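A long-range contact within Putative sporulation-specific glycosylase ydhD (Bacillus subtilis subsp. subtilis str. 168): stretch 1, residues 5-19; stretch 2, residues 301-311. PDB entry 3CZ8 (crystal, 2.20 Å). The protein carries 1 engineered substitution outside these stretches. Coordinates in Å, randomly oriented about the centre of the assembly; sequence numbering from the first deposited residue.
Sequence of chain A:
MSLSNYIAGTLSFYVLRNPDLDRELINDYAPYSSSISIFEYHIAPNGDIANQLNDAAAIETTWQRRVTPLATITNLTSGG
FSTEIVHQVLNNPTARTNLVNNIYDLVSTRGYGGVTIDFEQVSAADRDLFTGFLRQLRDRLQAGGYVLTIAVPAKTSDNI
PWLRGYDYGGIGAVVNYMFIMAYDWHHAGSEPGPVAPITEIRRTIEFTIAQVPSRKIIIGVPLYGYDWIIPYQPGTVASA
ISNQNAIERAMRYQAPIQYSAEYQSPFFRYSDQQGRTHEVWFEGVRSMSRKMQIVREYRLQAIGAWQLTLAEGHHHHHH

Stretch 1 5-19: NYIAGTLSFYVLRNP
Stretch 2, residues 301-311: QAIGAWQLTLA

Thr10 to Arg17 and Ala302 to Thr309 lie in neighbouring antiparallel strands, their axes 4.4 Å apart at closest and their directions 151° apart. The contact joins positions at least 283 residues apart in sequence and buries 1183 Å², both sides summed. Phi and psi are extended throughout both strands. The register pairs Thr10 with Thr309, Ser12 with Gln307, Tyr14 with Ala305 and Leu16 with Ile303. Each of these pairs makes two backbone hydrogen bonds. Leu16 N to Ile303 O is the shortest at 2.7 Å. Thr10 N to Thr309 O is 3.1 Å. Beyond the strand, Asn18 N donates to Gln301 O at 3.0 Å.

Leu11, Phe13 and Val15 share one face with Trp306 and Leu308. Phe13 is t, with chi2 -101°. Trp306 is m, with chi2 91°, and its end comes nearer the other strand. The edge of Phe13 meets the face of Trp306, with centroids of the Phe13 ring and the Trp306 six-membered ring 5.0 Å apart and planes at 69°. Leu11 (t, p) also reaches this indole, with Leu11 CD2 3.7 Å from Trp306 CZ3. Leu11 CD1 lies 3.9 Å from Leu308 CD2 (Leu308 is m, m), so its two methyls serve both neighbours. Gly304 leaves room for the Phe13 ring: Phe13 CZ is 3.5 Å from Gly304 CA, and a CB there would lie 2.2 Å from Phe13 CZ. Val15 is t; Val15 CG1 packs 3.5 Å from Ala302 CB.

Thr10, Ser12, Tyr14 and Leu16 lie on the opposite face with Ile303, Ala305, Gln307 and Thr309. Gln307 is p, t with chi3 27°. This extended chain carries its amide to Ser12, which is p: Gln307 NE2 donates to Ser12 OG at 3.0 Å. Gln307 OE1 sits over one face of the Tyr14 ring. Tyr14 is p with chi2 105°, and Tyr14 CD2 is 3.7 Å from Gln307 CG. The small methyl of Ala305 touches two larger side chains, with Ala305 CB 3.9 Å from both Tyr14 CE2 and Leu16 CD1. Leu16 is m with chi2 140°, and Leu16 CD1 also lies 3.9 Å from Ile303 CG2. A water donates to Thr10 O at 2.7 Å and bonds Ser12 OG at 2.9 Å.

At Arg17 and Ala302 the side chains diverge. Gln301 is t, p; its CA-to-CB bond points away from the other stretch, but its end comes nearer. Arg17 (t, t, chi3 -105°) meets it there: Arg17 NE makes a weak hydrogen bond to Gln301 OE1 at 3.3 Å.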

# COMPACT_ATOMS: atom_id res chain seq x y z
N ASN A 5 -16.66 -2.95 3.18
CA ASN A 5 -15.57 -3.43 2.33
C ASN A 5 -14.58 -4.17 3.22
O ASN A 5 -14.00 -3.58 4.14
CB ASN A 5 -14.88 -2.23 1.65
CG ASN A 5 -13.97 -2.63 0.48
OD1 ASN A 5 -13.58 -3.78 0.33
ND2 ASN A 5 -13.64 -1.64 -0.36
N TYR A 6 -14.38 -5.47 2.98
CA TYR A 6 -13.31 -6.19 3.67
C TYR A 6 -12.03 -6.37 2.86
O TYR A 6 -11.26 -7.31 3.08
CB TYR A 6 -13.74 -7.51 4.35
CG TYR A 6 -15.13 -8.03 4.06
CD1 TYR A 6 -15.40 -8.79 2.92
CD2 TYR A 6 -16.16 -7.83 4.98
CE1 TYR A 6 -16.67 -9.29 2.68
CE2 TYR A 6 -17.44 -8.33 4.74
CZ TYR A 6 -17.68 -9.06 3.60
OH TYR A 6 -18.95 -9.55 3.37
N ILE A 7 -11.82 -5.47 1.90
CA ILE A 7 -10.47 -5.17 1.41
C ILE A 7 -10.21 -3.68 1.68
O ILE A 7 -10.52 -2.80 0.86
CB ILE A 7 -10.23 -5.59 -0.06
CG1 ILE A 7 -10.40 -7.10 -0.22
CG2 ILE A 7 -8.81 -5.20 -0.51
CD1 ILE A 7 -10.01 -7.64 -1.58
N ALA A 8 -9.67 -3.42 2.87
CA ALA A 8 -9.28 -2.08 3.29
C ALA A 8 -7.88 -2.14 3.88
O ALA A 8 -7.61 -2.94 4.78
CB ALA A 8 -10.28 -1.53 4.30
N GLY A 9 -6.99 -1.31 3.36
CA GLY A 9 -5.61 -1.26 3.82
C GLY A 9 -5.45 -0.48 5.10
O GLY A 9 -5.86 0.68 5.18
N THR A 10 -4.87 -1.12 6.11
CA THR A 10 -4.50 -0.44 7.35
C THR A 10 -3.10 0.16 7.19
O THR A 10 -2.12 -0.56 6.97
CB THR A 10 -4.53 -1.40 8.56
OG1 THR A 10 -5.83 -1.99 8.67
CG2 THR A 10 -4.21 -0.65 9.86
N LEU A 11 -3.01 1.49 7.30
CA LEU A 11 -1.73 2.17 7.25
C LEU A 11 -1.07 2.19 8.63
O LEU A 11 -1.72 2.47 9.63
CB LEU A 11 -1.88 3.60 6.70
CG LEU A 11 -0.60 4.40 6.44
CD1 LEU A 11 0.16 3.86 5.23
CD2 LEU A 11 -0.91 5.88 6.27
N SER A 12 0.22 1.88 8.66
CA SER A 12 1.00 2.05 9.86
C SER A 12 2.41 2.53 9.56
O SER A 12 2.97 2.22 8.50
CB SER A 12 1.00 0.76 10.69
OG SER A 12 1.78 -0.25 10.09
N PHE A 13 2.97 3.30 10.49
CA PHE A 13 4.33 3.82 10.41
C PHE A 13 5.25 3.01 11.31
O PHE A 13 4.98 2.83 12.50
CB PHE A 13 4.33 5.30 10.82
CG PHE A 13 5.65 5.99 10.63
CD1 PHE A 13 6.50 6.21 11.72
CD2 PHE A 13 6.04 6.45 9.37
CE1 PHE A 13 7.71 6.87 11.55
CE2 PHE A 13 7.25 7.11 9.19
CZ PHE A 13 8.09 7.32 10.29
N TYR A 14 6.34 2.49 10.75
CA TYR A 14 7.20 1.60 11.52
C TYR A 14 8.66 2.02 11.53
O TYR A 14 9.14 2.66 10.59
CB TYR A 14 7.01 0.13 11.09
CG TYR A 14 7.78 -0.32 9.87
CD1 TYR A 14 8.91 -1.11 10.00
CD2 TYR A 14 7.36 0.04 8.58
CE1 TYR A 14 9.62 -1.54 8.89
CE2 TYR A 14 8.08 -0.38 7.46
CZ TYR A 14 9.20 -1.16 7.62
OH TYR A 14 9.92 -1.58 6.53
N VAL A 15 9.35 1.65 12.60
CA VAL A 15 10.69 2.15 12.87
C VAL A 15 11.76 1.12 12.50
O VAL A 15 11.69 -0.03 12.94
CB VAL A 15 10.80 2.62 14.35
CG1 VAL A 15 12.21 2.97 14.72
CG2 VAL A 15 9.89 3.83 14.58
N LEU A 16 12.71 1.54 11.68
CA LEU A 16 13.84 0.71 11.24
C LEU A 16 15.11 1.26 11.87
O LEU A 16 15.71 2.20 11.33
CB LEU A 16 13.98 0.76 9.71
CG LEU A 16 12.85 0.14 8.89
CD1 LEU A 16 12.55 0.98 7.68
CD2 LEU A 16 13.17 -1.30 8.50
N ARG A 17 15.51 0.68 13.00
CA ARG A 17 16.62 1.21 13.80
C ARG A 17 17.95 1.29 13.04
O ARG A 17 18.26 0.42 12.23
CB ARG A 17 16.78 0.42 15.10
CG ARG A 17 17.85 0.99 16.03
CD ARG A 17 18.09 0.16 17.26
NE ARG A 17 17.49 0.80 18.43
CZ ARG A 17 17.83 0.55 19.68
NH1 ARG A 17 18.76 -0.35 19.96
NH2 ARG A 17 17.22 1.20 20.67
N ASN A 18 18.68 2.38 13.29
CA ASN A 18 20.11 2.49 12.98
C ASN A 18 20.83 1.24 13.48
O ASN A 18 20.87 1.00 14.70
CB ASN A 18 20.66 3.75 13.67
CG ASN A 18 22.10 4.08 13.29
OD1 ASN A 18 22.83 3.27 12.73
ND2 ASN A 18 22.51 5.30 13.61
N PRO A 19 21.39 0.43 12.55
CA PRO A 19 22.02 -0.86 12.89
C PRO A 19 23.27 -0.74 13.77
O PRO A 19 23.64 -1.69 14.46
CB PRO A 19 22.39 -1.44 11.52
CG PRO A 19 22.49 -0.26 10.62
CD PRO A 19 21.44 0.69 11.10
N GLN A 301 18.62 8.01 15.54
CA GLN A 301 17.98 6.80 16.07
C GLN A 301 17.57 5.77 15.02
O GLN A 301 17.86 4.59 15.18
CB GLN A 301 16.76 7.17 16.93
CG GLN A 301 15.94 5.98 17.47
CD GLN A 301 16.68 5.14 18.52
OE1 GLN A 301 16.46 3.94 18.62
NE2 GLN A 301 17.54 5.78 19.31
N ALA A 302 16.90 6.23 13.96
CA ALA A 302 16.26 5.33 13.01
C ALA A 302 15.82 5.99 11.71
O ALA A 302 15.73 7.21 11.61
CB ALA A 302 15.06 4.66 13.66
N ILE A 303 15.55 5.12 10.73
CA ILE A 303 14.75 5.44 9.56
C ILE A 303 13.32 5.00 9.89
O ILE A 303 13.12 3.97 10.54
CB ILE A 303 15.34 4.71 8.30
CG1 ILE A 303 16.53 5.50 7.72
CG2 ILE A 303 14.28 4.41 7.24
CD1 ILE A 303 16.18 6.68 6.84
N GLY A 304 12.33 5.80 9.50
CA GLY A 304 10.92 5.40 9.63
C GLY A 304 10.28 5.21 8.26
O GLY A 304 10.57 5.96 7.33
N ALA A 305 9.39 4.22 8.14
CA ALA A 305 8.77 3.90 6.84
C ALA A 305 7.34 3.39 6.97
O ALA A 305 6.81 3.29 8.08
CB ALA A 305 9.63 2.92 6.07
N TRP A 306 6.72 3.07 5.84
CA TRP A 306 5.29 2.76 5.80
C TRP A 306 4.99 1.32 5.39
O TRP A 306 5.67 0.75 4.55
CB TRP A 306 4.58 3.72 4.85
CG TRP A 306 4.82 5.16 5.16
CD1 TRP A 306 5.82 5.96 4.65
CD2 TRP A 306 4.06 5.99 6.05
NE1 TRP A 306 5.71 7.23 5.17
CE2 TRP A 306 4.65 7.27 6.03
CE3 TRP A 306 2.94 5.76 6.85
CZ2 TRP A 306 4.14 8.33 6.79
CZ3 TRP A 306 2.44 6.81 7.61
CH2 TRP A 306 3.05 8.09 7.57
N GLN A 307 3.94 0.76 5.98
CA GLN A 307 3.44 -0.55 5.58
C GLN A 307 1.91 -0.55 5.51
O GLN A 307 1.24 0.18 6.26
CB GLN A 307 3.95 -1.65 6.52
CG GLN A 307 3.92 -1.28 7.99
CD GLN A 307 4.35 -2.40 8.92
OE1 GLN A 307 5.13 -3.28 8.54
NE2 GLN A 307 3.87 -2.35 10.16
N LEU A 308 1.37 -1.34 4.60
CA LEU A 308 -0.07 -1.52 4.45
C LEU A 308 -0.42 -2.96 4.74
O LEU A 308 0.14 -3.87 4.12
CB LEU A 308 -0.53 -1.14 3.04
CG LEU A 308 -0.83 0.31 2.64
CD1 LEU A 308 -1.84 0.98 3.58
CD2 LEU A 308 0.45 1.16 2.48
N THR A 309 -1.34 -3.17 5.67
CA THR A 309 -1.76 -4.52 6.04
C THR A 309 -3.25 -4.73 5.79
O THR A 309 -4.09 -4.08 6.42
CB THR A 309 -1.36 -4.86 7.50
OG1 THR A 309 0.07 -4.80 7.62
CG2 THR A 309 -1.84 -6.25 7.90
N LEU A 310 -3.55 -5.63 4.86
CA LEU A 310 -4.92 -5.96 4.48
C LEU A 310 -5.52 -6.97 5.45
O LEU A 310 -4.91 -8.01 5.74
CB LEU A 310 -4.95 -6.51 3.05
CG LEU A 310 -5.15 -5.59 1.84
CD1 LEU A 310 -4.15 -4.44 1.75
CD2 LEU A 310 -5.09 -6.42 0.56
N ALA A 311 -6.71 -6.66 5.96
CA ALA A 311 -7.37 -7.50 6.97
C ALA A 311 -8.83 -7.78 6.61
O ALA A 311 -9.59 -6.86 6.31
CB ALA A 311 -7.26 -6.86 8.35
O HOH W 1 -8.52 -5.55 4.12
O HOH W 2 -0.36 -1.57 8.68